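Local coordinates for protein phosphoglycerol transferase GacH (PDB 6DGM) that probably transfers glycerol phosphate onto the rhamnose-based cell-wall carbohydrate of group A Streptococcus, using the manganese-binding catalytic domain of a membrane protein, at residues Leu49-Arg54 and Asn287-Asp292; Ser84-Thr89 and Asp270-Tyr276; Gln207-Ser213 and Leu241-Thr245. Residue numbers count along the deposited sequence, not the author numbering.

Interaction 1: residues Leu49-Arg54 and Asn287-Asp292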
loop_
_atom_site.group_PDB
_atom_site.type_symbol
_atom_site.label_atom_id
_atom_site.label_comp_id
_atom_site.label_asym_id
_atom_site.label_seq_id
_atom_site.Cartn_x
_atom_site.Cartn_y
_atom_site.Cartn_z
ATOM N N LEU A 49 -11.417 0.127 -1.286
ATOM C CA LEU A 49 -11.953 -0.254 0.015
ATOM C C LEU A 49 -11.815 0.858 1.056
ATOM O O LEU A 49 -10.711 1.288 1.398
ATOM C CB LEU A 49 -11.294 -1.540 0.516
ATOM C CG LEU A 49 -11.897 -2.015 1.846
ATOM C CD1 LEU A 49 -12.073 -3.513 1.838
ATOM C CD2 LEU A 49 -11.057 -1.574 3.039
ATOM N N SER A 50 -12.940 1.263 1.631
ATOM C CA SER A 50 -12.911 2.273 2.677
ATOM C C SER A 50 -14.250 2.250 3.401
ATOM O O SER A 50 -15.312 2.266 2.765
ATOM C CB SER A 50 -12.632 3.662 2.087
ATOM O OG SER A 50 -12.330 4.600 3.115
ATOM N N ASP A 51 -14.194 2.231 4.726
ATOM C CA ASP A 51 -15.387 2.065 5.533
ATOM C C ASP A 51 -16.346 3.214 5.288
ATOM O O ASP A 51 -16.011 4.358 5.595
ATOM C CB ASP A 51 -14.993 2.046 7.007
ATOM C CG ASP A 51 -16.133 1.646 7.922
ATOM O OD1 ASP A 51 -17.304 1.602 7.486
ATOM O OD2 ASP A 51 -15.850 1.372 9.107
ATOM N N PRO A 52 -17.545 2.961 4.761
ATOM C CA PRO A 52 -18.493 4.070 4.564
ATOM C C PRO A 52 -18.944 4.737 5.854
ATOM O O PRO A 52 -19.441 5.872 5.813
ATOM C CB PRO A 52 -19.663 3.424 3.808
ATOM C CG PRO A 52 -19.496 1.953 3.951
ATOM C CD PRO A 52 -18.068 1.663 4.292
ATOM N N ASP A 53 -18.769 4.078 7.002
ATOM C CA ASP A 53 -19.168 4.660 8.275
ATOM C C ASP A 53 -18.405 5.937 8.601
ATOM O O ASP A 53 -18.876 6.728 9.426
ATOM C CB ASP A 53 -18.957 3.627 9.384
ATOM C CG ASP A 53 -19.514 4.079 10.715
ATOM O OD1 ASP A 53 -20.353 5.010 10.732
ATOM O OD2 ASP A 53 -19.107 3.502 11.746
ATOM N N ARG A 54 -17.246 6.169 7.979
ATOM C CA ARG A 54 -16.503 7.397 8.220
ATOM C C ARG A 54 -17.022 8.572 7.401
ATOM O O ARG A 54 -16.598 9.710 7.629
ATOM C CB ARG A 54 -15.016 7.229 7.880
ATOM C CG ARG A 54 -14.180 6.662 8.975
ATOM C CD ARG A 54 -12.694 6.910 8.707
ATOM N NE ARG A 54 -12.260 6.349 7.440
ATOM C CZ ARG A 54 -12.054 5.053 7.239
ATOM N NH1 ARG A 54 -12.254 4.179 8.226
ATOM N NH2 ARG A 54 -11.647 4.626 6.059
ATOM N N ASN A 287 -11.953 13.238 5.215
ATOM C CA ASN A 287 -12.389 11.851 5.071
ATOM C C ASN A 287 -12.594 11.443 3.620
ATOM O O ASN A 287 -12.764 10.255 3.347
ATOM C CB ASN A 287 -13.664 11.617 5.881
ATOM C CG ASN A 287 -13.392 11.536 7.375
ATOM O OD1 ASN A 287 -12.370 11.001 7.798
ATOM N ND2 ASN A 287 -14.295 12.073 8.175
ATOM N N LYS A 288 -12.557 12.388 2.683
ATOM C CA LYS A 288 -12.578 12.013 1.271
ATOM C C LYS A 288 -11.310 11.275 0.856
ATOM O O LYS A 288 -11.314 10.621 -0.192
ATOM C CB LYS A 288 -12.794 13.265 0.431
ATOM C CG LYS A 288 -12.941 13.054 -1.049
ATOM C CD LYS A 288 -13.354 14.382 -1.714
ATOM C CE LYS A 288 -13.242 14.309 -3.224
ATOM N NZ LYS A 288 -13.659 15.617 -3.843
ATOM N N TYR A 289 -10.240 11.339 1.663
ATOM C CA TYR A 289 -8.942 10.786 1.295
ATOM C C TYR A 289 -8.373 9.845 2.349
ATOM O O TYR A 289 -7.161 9.597 2.350
ATOM C CB TYR A 289 -7.948 11.919 1.000
ATOM C CG TYR A 289 -8.427 12.799 -0.126
ATOM C CD1 TYR A 289 -8.189 12.450 -1.443
ATOM C CD2 TYR A 289 -9.165 13.960 0.123
ATOM C CE1 TYR A 289 -8.628 13.240 -2.488
ATOM C CE2 TYR A 289 -9.626 14.756 -0.926
ATOM C CZ TYR A 289 -9.355 14.386 -2.227
ATOM O OH TYR A 289 -9.809 15.159 -3.267
ATOM N N LEU A 290 -9.210 9.280 3.220
ATOM C CA LEU A 290 -8.738 8.411 4.293
ATOM C C LEU A 290 -9.351 7.022 4.149
ATOM O O LEU A 290 -10.550 6.833 4.395
ATOM C CB LEU A 290 -9.060 9.013 5.662
ATOM C CG LEU A 290 -8.292 10.291 6.001
ATOM C CD1 LEU A 290 -8.829 10.926 7.260
ATOM C CD2 LEU A 290 -6.795 9.985 6.141
ATOM N N THR A 291 -8.512 6.045 3.805
ATOM C CA THR A 291 -8.922 4.653 3.693
ATOM C C THR A 291 -8.429 3.864 4.907
ATOM O O THR A 291 -7.700 4.371 5.761
ATOM C CB THR A 291 -8.343 4.035 2.420
ATOM O OG1 THR A 291 -6.912 3.939 2.564
ATOM C CG2 THR A 291 -8.665 4.867 1.192
ATOM N N ASP A 292 -8.820 2.586 4.958
ATOM C CA ASP A 292 -8.409 1.673 6.026
ATOM C C ASP A 292 -7.157 0.899 5.654
ATOM O O ASP A 292 -6.958 0.539 4.495
ATOM C CB ASP A 292 -9.543 0.679 6.290
ATOM C CG ASP A 292 -10.816 1.368 6.712
ATOM O OD1 ASP A 292 -11.601 1.775 5.812
ATOM O OD2 ASP A 292 -11.016 1.536 7.944
HETATM O O HOH W 1 -13.119 0.415 9.643
HETATM O O HOH W 2 -12.958 7.947 4.740
#

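Interaction 2: residues Ser84-Thr89 and Asp270-Tyr276. With MN (manganese (II) ion), chain C; 1GP (sn-glycerol-1-phosphate), chain D.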
loop_
_atom_site.group_PDB
_atom_site.type_symbol
_atom_site.label_atom_id
_atom_site.label_comp_id
_atom_site.label_asym_id
_atom_site.label_seq_id
_atom_site.Cartn_x
_atom_site.Cartn_y
_atom_site.Cartn_z
ATOM N N SER A 84 -5.551 10.527 -3.942
ATOM C CA SER A 84 -6.570 10.789 -4.951
ATOM C C SER A 84 -7.891 10.188 -4.511
ATOM O O SER A 84 -7.988 9.551 -3.461
ATOM C CB SER A 84 -6.091 10.322 -6.326
ATOM O OG SER A 84 -5.556 9.018 -6.246
ATOM N N TYR A 85 -8.923 10.464 -5.307
ATOM C CA TYR A 85 -10.295 10.051 -5.032
ATOM C C TYR A 85 -10.856 9.397 -6.278
ATOM O O TYR A 85 -10.735 9.948 -7.372
ATOM C CB TYR A 85 -11.139 11.270 -4.647
ATOM C CG TYR A 85 -12.615 10.982 -4.465
ATOM C CD1 TYR A 85 -13.081 10.313 -3.347
ATOM C CD2 TYR A 85 -13.536 11.418 -5.401
ATOM C CE1 TYR A 85 -14.440 10.055 -3.177
ATOM C CE2 TYR A 85 -14.889 11.173 -5.236
ATOM C CZ TYR A 85 -15.325 10.490 -4.122
ATOM O OH TYR A 85 -16.674 10.251 -3.960
ATOM N N GLY A 86 -11.438 8.204 -6.110
ATOM C CA GLY A 86 -12.063 7.491 -7.206
ATOM C C GLY A 86 -11.116 6.953 -8.242
ATOM O O GLY A 86 -11.545 6.564 -9.326
ATOM N N GLY A 87 -9.831 6.892 -7.930
ATOM C CA GLY A 87 -8.836 6.421 -8.870
ATOM C C GLY A 87 -7.467 6.760 -8.322
ATOM O O GLY A 87 -7.343 7.373 -7.266
ATOM N N GLY A 88 -6.442 6.337 -9.052
ATOM C CA GLY A 88 -5.069 6.557 -8.644
ATOM C C GLY A 88 -4.352 5.336 -8.112
ATOM O O GLY A 88 -3.252 5.473 -7.571
ATOM N N THR A 89 -4.939 4.150 -8.268
ATOM C CA THR A 89 -4.407 2.899 -7.755
ATOM C C THR A 89 -2.902 2.767 -7.890
ATOM O O THR A 89 -2.188 2.541 -6.899
ATOM C CB THR A 89 -5.109 1.793 -8.565
ATOM O OG1 THR A 89 -6.500 2.113 -8.649
ATOM C CG2 THR A 89 -4.899 0.431 -7.944
ATOM N N ASP A 270 -6.897 1.665 -1.628
ATOM C CA ASP A 270 -6.082 2.656 -2.330
ATOM C C ASP A 270 -6.674 4.062 -2.274
ATOM O O ASP A 270 -5.928 5.045 -2.234
ATOM C CB ASP A 270 -5.773 2.221 -3.764
ATOM C CG ASP A 270 -7.016 1.879 -4.598
ATOM O OD1 ASP A 270 -8.120 1.673 -4.044
ATOM O OD2 ASP A 270 -6.889 1.835 -5.843
ATOM N N HIS A 271 -8.003 4.181 -2.339
ATOM C CA HIS A 271 -8.721 5.449 -2.339
ATOM C C HIS A 271 -10.188 5.098 -2.106
ATOM O O HIS A 271 -10.588 3.933 -2.228
ATOM C CB HIS A 271 -8.583 6.187 -3.690
ATOM C CG HIS A 271 -8.869 5.301 -4.863
ATOM N ND1 HIS A 271 -10.151 4.927 -5.215
ATOM C CD2 HIS A 271 -8.040 4.659 -5.718
ATOM C CE1 HIS A 271 -10.094 4.101 -6.247
ATOM N NE2 HIS A 271 -8.827 3.923 -6.570
ATOM N N LEU A 272 -10.977 6.110 -1.755
ATOM C CA LEU A 272 -12.415 5.917 -1.645
ATOM C C LEU A 272 -13.003 5.628 -3.024
ATOM O O LEU A 272 -12.463 6.072 -4.042
ATOM C CB LEU A 272 -13.078 7.177 -1.085
ATOM C CG LEU A 272 -13.238 7.233 0.432
ATOM C CD1 LEU A 272 -11.913 7.440 1.150
ATOM C CD2 LEU A 272 -14.228 8.295 0.837
ATOM N N PRO A 273 -14.125 4.910 -3.081
ATOM C CA PRO A 273 -14.861 4.799 -4.346
ATOM C C PRO A 273 -15.386 6.159 -4.772
ATOM O O PRO A 273 -15.790 6.976 -3.940
ATOM C CB PRO A 273 -16.013 3.863 -3.993
ATOM C CG PRO A 273 -16.268 4.149 -2.538
ATOM C CD PRO A 273 -14.885 4.333 -1.950
ATOM N N GLY A 274 -15.412 6.391 -6.090
ATOM C CA GLY A 274 -15.843 7.670 -6.611
ATOM C C GLY A 274 -17.347 7.706 -6.779
ATOM O O GLY A 274 -17.865 7.799 -7.904
ATOM N N LEU A 275 -18.064 7.570 -5.669
ATOM C CA LEU A 275 -19.514 7.613 -5.719
ATOM C C LEU A 275 -20.140 8.658 -4.819
ATOM O O LEU A 275 -21.348 8.891 -4.941
ATOM C CB LEU A 275 -20.123 6.244 -5.374
ATOM C CG LEU A 275 -19.780 5.651 -3.998
ATOM C CD1 LEU A 275 -20.648 6.194 -2.882
ATOM C CD2 LEU A 275 -19.872 4.126 -4.070
ATOM N N TYR A 276 -19.358 9.304 -3.935
ATOM C CA TYR A 276 -19.940 10.252 -3.003
ATOM C C TYR A 276 -19.854 11.668 -3.564
ATOM O O TYR A 276 -18.818 12.054 -4.112
ATOM C CB TYR A 276 -19.151 10.253 -1.697
ATOM C CG TYR A 276 -19.026 8.943 -0.961
ATOM C CD1 TYR A 276 -20.056 8.496 -0.140
ATOM C CD2 TYR A 276 -17.870 8.169 -1.045
ATOM C CE1 TYR A 276 -19.952 7.322 0.562
ATOM C CE2 TYR A 276 -17.752 6.973 -0.343
ATOM C CZ TYR A 276 -18.807 6.550 0.458
ATOM O OH TYR A 276 -18.688 5.371 1.176
HETATM MN MN MN C . -8.165 2.075 -7.449
HETATM C C3 1GP D . -7.062 -1.417 -13.285
HETATM O O3 1GP D . -5.778 -0.964 -11.261
HETATM C C2 1GP D . -6.492 -0.363 -12.361
HETATM O O2 1GP D . -6.055 -2.120 -14.009
HETATM C C1 1GP D . -7.593 0.543 -11.829
HETATM O O1P 1GP D . -7.030 1.708 -11.218
HETATM O O2P 1GP D . -8.842 2.660 -9.520
HETATM O O3P 1GP D . -7.063 4.138 -10.774
HETATM O O4P 1GP D . -9.004 3.080 -12.034
HETATM P P 1GP D . -8.024 2.929 -10.830
HETATM O O HOH W 3 -9.810 8.770 -1.618
HETATM O O HOH W 4 -14.344 4.930 -8.153
#

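Interaction 3: residues Gln207-Ser213 and Leu241-Thr245. With 1GP (sn-glycerol-1-phosphate), chain D.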
loop_
_atom_site.group_PDB
_atom_site.type_symbol
_atom_site.label_atom_id
_atom_site.label_comp_id
_atom_site.label_asym_id
_atom_site.label_seq_id
_atom_site.Cartn_x
_atom_site.Cartn_y
_atom_site.Cartn_z
ATOM N N GLN A 207 -12.347 -6.493 -7.613
ATOM C CA GLN A 207 -13.772 -6.710 -7.376
ATOM C C GLN A 207 -14.541 -5.404 -7.173
ATOM O O GLN A 207 -15.620 -5.218 -7.754
ATOM C CB GLN A 207 -13.980 -7.616 -6.174
ATOM C CG GLN A 207 -15.439 -7.918 -5.899
ATOM C CD GLN A 207 -15.609 -8.629 -4.595
ATOM O OE1 GLN A 207 -15.256 -9.795 -4.477
ATOM N NE2 GLN A 207 -16.100 -7.915 -3.581
ATOM N N ASN A 208 -14.034 -4.511 -6.316
ATOM C CA ASN A 208 -14.790 -3.339 -5.881
ATOM C C ASN A 208 -14.478 -2.094 -6.701
ATOM O O ASN A 208 -14.824 -0.979 -6.295
ATOM C CB ASN A 208 -14.594 -3.138 -4.385
ATOM C CG ASN A 208 -15.120 -4.326 -3.613
ATOM O OD1 ASN A 208 -16.043 -4.980 -4.085
ATOM N ND2 ASN A 208 -14.501 -4.666 -2.487
ATOM N N HIS A 209 -13.912 -2.278 -7.889
ATOM C CA HIS A 209 -13.745 -1.198 -8.839
ATOM C C HIS A 209 -15.083 -0.795 -9.438
ATOM O O HIS A 209 -15.935 -1.637 -9.719
ATOM C CB HIS A 209 -12.821 -1.668 -9.968
ATOM C CG HIS A 209 -12.232 -0.552 -10.775
ATOM N ND1 HIS A 209 -12.953 0.155 -11.709
ATOM C CD2 HIS A 209 -10.979 -0.036 -10.795
ATOM C CE1 HIS A 209 -12.177 1.069 -12.266
ATOM N NE2 HIS A 209 -10.976 0.979 -11.725
ATOM N N ILE A 210 -15.255 0.499 -9.667
ATOM C CA ILE A 210 -16.389 1.032 -10.404
ATOM C C ILE A 210 -16.507 0.317 -11.750
ATOM O O ILE A 210 -15.495 0.015 -12.369
ATOM C CB ILE A 210 -16.245 2.554 -10.549
ATOM C CG1 ILE A 210 -17.527 3.199 -11.077
ATOM C CG2 ILE A 210 -15.041 2.887 -11.456
ATOM C CD1 ILE A 210 -17.429 4.717 -11.138
ATOM N N PRO A 211 -17.713 0.036 -12.245
ATOM C CA PRO A 211 -19.064 0.239 -11.712
ATOM C C PRO A 211 -19.477 -0.910 -10.790
ATOM O O PRO A 211 -19.047 -2.055 -10.995
ATOM C CB PRO A 211 -19.927 0.272 -12.974
ATOM C CG PRO A 211 -19.238 -0.612 -13.921
ATOM C CD PRO A 211 -17.752 -0.551 -13.605
ATOM N N TRP A 212 -20.308 -0.582 -9.800
ATOM C CA TRP A 212 -20.689 -1.513 -8.742
ATOM C C TRP A 212 -22.070 -2.073 -9.048
ATOM O O TRP A 212 -23.014 -1.314 -9.283
ATOM C CB TRP A 212 -20.704 -0.795 -7.385
ATOM C CG TRP A 212 -19.425 -0.083 -7.147
ATOM C CD1 TRP A 212 -18.261 -0.633 -6.735
ATOM C CD2 TRP A 212 -19.157 1.315 -7.365
ATOM N NE1 TRP A 212 -17.279 0.325 -6.665
ATOM C CE2 TRP A 212 -17.803 1.528 -7.057
ATOM C CE3 TRP A 212 -19.934 2.397 -7.798
ATOM C CZ2 TRP A 212 -17.203 2.783 -7.155
ATOM C CZ3 TRP A 212 -19.339 3.647 -7.900
ATOM C CH2 TRP A 212 -17.988 3.826 -7.577
ATOM N N SER A 213 -22.189 -3.396 -9.067
ATOM C CA SER A 213 -23.456 -4.047 -9.406
ATOM C C SER A 213 -23.659 -5.205 -8.447
ATOM O O SER A 213 -22.934 -6.200 -8.522
ATOM C CB SER A 213 -23.440 -4.559 -10.845
ATOM O OG SER A 213 -24.726 -5.009 -11.274
ATOM N N LEU A 241 -21.023 -5.237 -1.944
ATOM C CA LEU A 241 -19.763 -5.821 -2.395
ATOM C C LEU A 241 -18.722 -5.834 -1.281
ATOM O O LEU A 241 -17.989 -6.818 -1.124
ATOM C CB LEU A 241 -19.263 -5.067 -3.629
ATOM C CG LEU A 241 -20.103 -5.313 -4.887
ATOM C CD1 LEU A 241 -19.696 -4.336 -5.984
ATOM C CD2 LEU A 241 -19.935 -6.719 -5.405
ATOM N N LEU A 242 -18.669 -4.779 -0.465
ATOM C CA LEU A 242 -17.743 -4.783 0.662
ATOM C C LEU A 242 -18.025 -5.942 1.609
ATOM O O LEU A 242 -17.096 -6.514 2.201
ATOM C CB LEU A 242 -17.808 -3.482 1.454
ATOM C CG LEU A 242 -17.087 -2.265 0.903
ATOM C CD1 LEU A 242 -17.066 -1.184 1.994
ATOM C CD2 LEU A 242 -15.675 -2.539 0.425
ATOM N N SER A 243 -19.311 -6.271 1.806
ATOM C CA SER A 243 -19.657 -7.343 2.735
ATOM C C SER A 243 -19.037 -8.672 2.311
ATOM O O SER A 243 -18.661 -9.483 3.174
ATOM C CB SER A 243 -21.179 -7.442 2.886
ATOM O OG SER A 243 -21.765 -8.191 1.833
ATOM N N PHE A 244 -18.921 -8.917 0.997
ATOM C CA PHE A 244 -18.254 -10.130 0.523
ATOM C C PHE A 244 -16.754 -10.039 0.765
ATOM O O PHE A 244 -16.130 -10.981 1.267
ATOM C CB PHE A 244 -18.508 -10.365 -0.976
ATOM C CG PHE A 244 -19.918 -10.756 -1.311
ATOM C CD1 PHE A 244 -20.341 -12.059 -1.142
ATOM C CD2 PHE A 244 -20.812 -9.828 -1.833
ATOM C CE1 PHE A 244 -21.650 -12.432 -1.454
ATOM C CE2 PHE A 244 -22.117 -10.193 -2.129
ATOM C CZ PHE A 244 -22.537 -11.494 -1.950
ATOM N N THR A 245 -16.155 -8.899 0.417
ATOM C CA THR A 245 -14.731 -8.726 0.666
ATOM C C THR A 245 -14.417 -8.934 2.132
ATOM O O THR A 245 -13.412 -9.563 2.477
ATOM C CB THR A 245 -14.290 -7.334 0.238
ATOM O OG1 THR A 245 -14.432 -7.232 -1.187
ATOM C CG2 THR A 245 -12.836 -7.052 0.638
HETATM C C3 1GP D . -7.062 -1.417 -13.285
HETATM O O3 1GP D . -5.778 -0.964 -11.261
HETATM C C2 1GP D . -6.492 -0.363 -12.361
HETATM O O2 1GP D . -6.055 -2.120 -14.009
HETATM C C1 1GP D . -7.593 0.543 -11.829
HETATM O O1P 1GP D . -7.030 1.708 -11.218
HETATM O O2P 1GP D . -8.842 2.660 -9.520
HETATM O O3P 1GP D . -7.063 4.138 -10.774
HETATM O O4P 1GP D . -9.004 3.080 -12.034
HETATM P P 1GP D . -8.024 2.929 -10.830
#

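Interaction 1: residues Leu49-Arg54 and Asn287-Asp292
A buried, mainly polar contact clamps the loop after strand 40-46 to the start of strand 290-297 in the sulfatase-family domain, centred on an arginine-aspartate salt bridge. The metal site is close: the side chain of Thr291 is about 5 Å from that of His271, a manganese ligand. Arg54 meets Asp292 end-on: NH1 of Arg54 lies 2.9 Å from OD2 of Asp292, and NH2 of Arg54 lies 2.9 Å from OD1, with N-H...O angles of 156° and 166°. The same NH2 also donates to Leu290 O at 3.0 Å. OD1 of Asp292 accepts a further hydrogen bond from Asp51 N at 2.8 Å. Asp51 OD1 accepts from Asp53 N at 2.9 Å, an Asx turn that leads into the short 3-10 segment 52-54. One water joins Asp51 OD2 to Asp292 OD2; another links Arg54 NE with the carbonyls of Asn287 and Leu290. Lys72 gives Asp292 a second charged partner. Leu49 and Pro52 pack on helix 229-257, while Arg54 and Thr291 touch strand 77-81.

Interaction 2: residues Ser84-Thr89 and Asp270-Tyr276
Neither segment forms regular helix or strand, apart from Thr89, which begins helix 89-98; the two loops approach to 3.8 Å between Gly86 CA and Gly274 CA. That spacing depends on glycine: an ideal CB on Gly86 would lie 3.1 Å from Gly274 CA, and Gly86 has a positive phi of 70°. Gly86 N donates to Leu272 O at 3.1 Å, and Gly274 is the centre of an inverse gamma turn.

Gly87 CA sits 3.7 Å from the centroid of the His271 ring, 22° off its normal, a CH-pi contact over the face. His271 ND1 donates to Leu272 O at 2.8 Å, consistent with NE2 being the metal ligand. Manganese is bound by Thr89 OG1 at 2.0 Å, Asp270 OD2 at 2.1 Å, His271 NE2 at 2.1 Å, O2P of sn-glycerol-1-phosphate at 2.3 Å and Glu47, while Asp270 OD1 accepts from Ser48 N. This is consistent with the metal-centred active site of the alkaline phosphatase clan, to which this sulfatase-family domain belongs; as in LTA synthases, the threonine at the helix start is probably the nucleophile. Thr89 OG1 lies 2.8 Å from P of the ligand, shorter than a non-bonded contact; the coordinates alone do not say why. The backbone N of Gly88, the helix N-cap, donates a hydrogen bond to O3P at 2.9 Å. Tyr85 CE1 packs on Leu272 CB at 3.8 Å, and Tyr85 OH accepts from Tyr276 N at 2.8 Å.

Interaction 3: residues Gln207-Ser213 and Leu241-Thr245
Leu241 packs against the loop 207-213, its side chain filling the gap between Asn208 and Trp212: Leu241 CB is 3.3 Å from Asn208 OD1, and Leu241 CD1 is 3.9 Å from Trp212 CB. It has 102 Å² covered by the loop, and CD1 approaches the indole near the ring plane, so the methyl packs at the ring edge. One turn on along helix 229-257, Thr245 OG1 accepts from Asn208 ND2 at 2.9 Å, with an N-H...O angle of 152°; the same hydroxyl is hydrogen-bonded to Asp182, and the backbone N of Asp182 donates to Gln207 OE1. Within the loop, Gln207 NE2 donates to Asn208 OD1 at 3.0 Å and Trp212 NE1 to Asn208 O at 2.8 Å, the latter spanning the cis peptide bond before Pro211. His209, which does not touch the helix, faces the pocket and donates from NE2 to O4P of sn-glycerol-1-phosphate at 2.9 Å, while its ND1 donates to Ile210 O at 2.6 Å. The chemistry is therefore split: amide-hydroxyl bonding and leucine packing fix the loop's base to the helix, and the imidazole at its far side is directed to the phosphate.

In the fold
From the N terminus, the loop 49-54 after strand 40-46 comes first, and its partner 287-292 closes the longest loop, with 232 residues between the segments. Interaction 2 lies wholly within that span, joining the turn before helix 89-98 to the loop after strand 263-269, and interaction 3 lies within interaction 2 in turn, 27 residues lying between 207-213 and 241-245 on helix 229-257. The three therefore nest without crossing. They also meet in space: Pro52 CB lies 3.4 Å from Tyr276 OH, and Pro273 CB lies 3.5 Å from Trp212 CZ2. Together they join sheet-end loops, strand 290-297 and helix 229-257; interactions 2 and 3 touch the ligand, whereas in interaction 1 the side chain of Thr291 is about 11 Å from it.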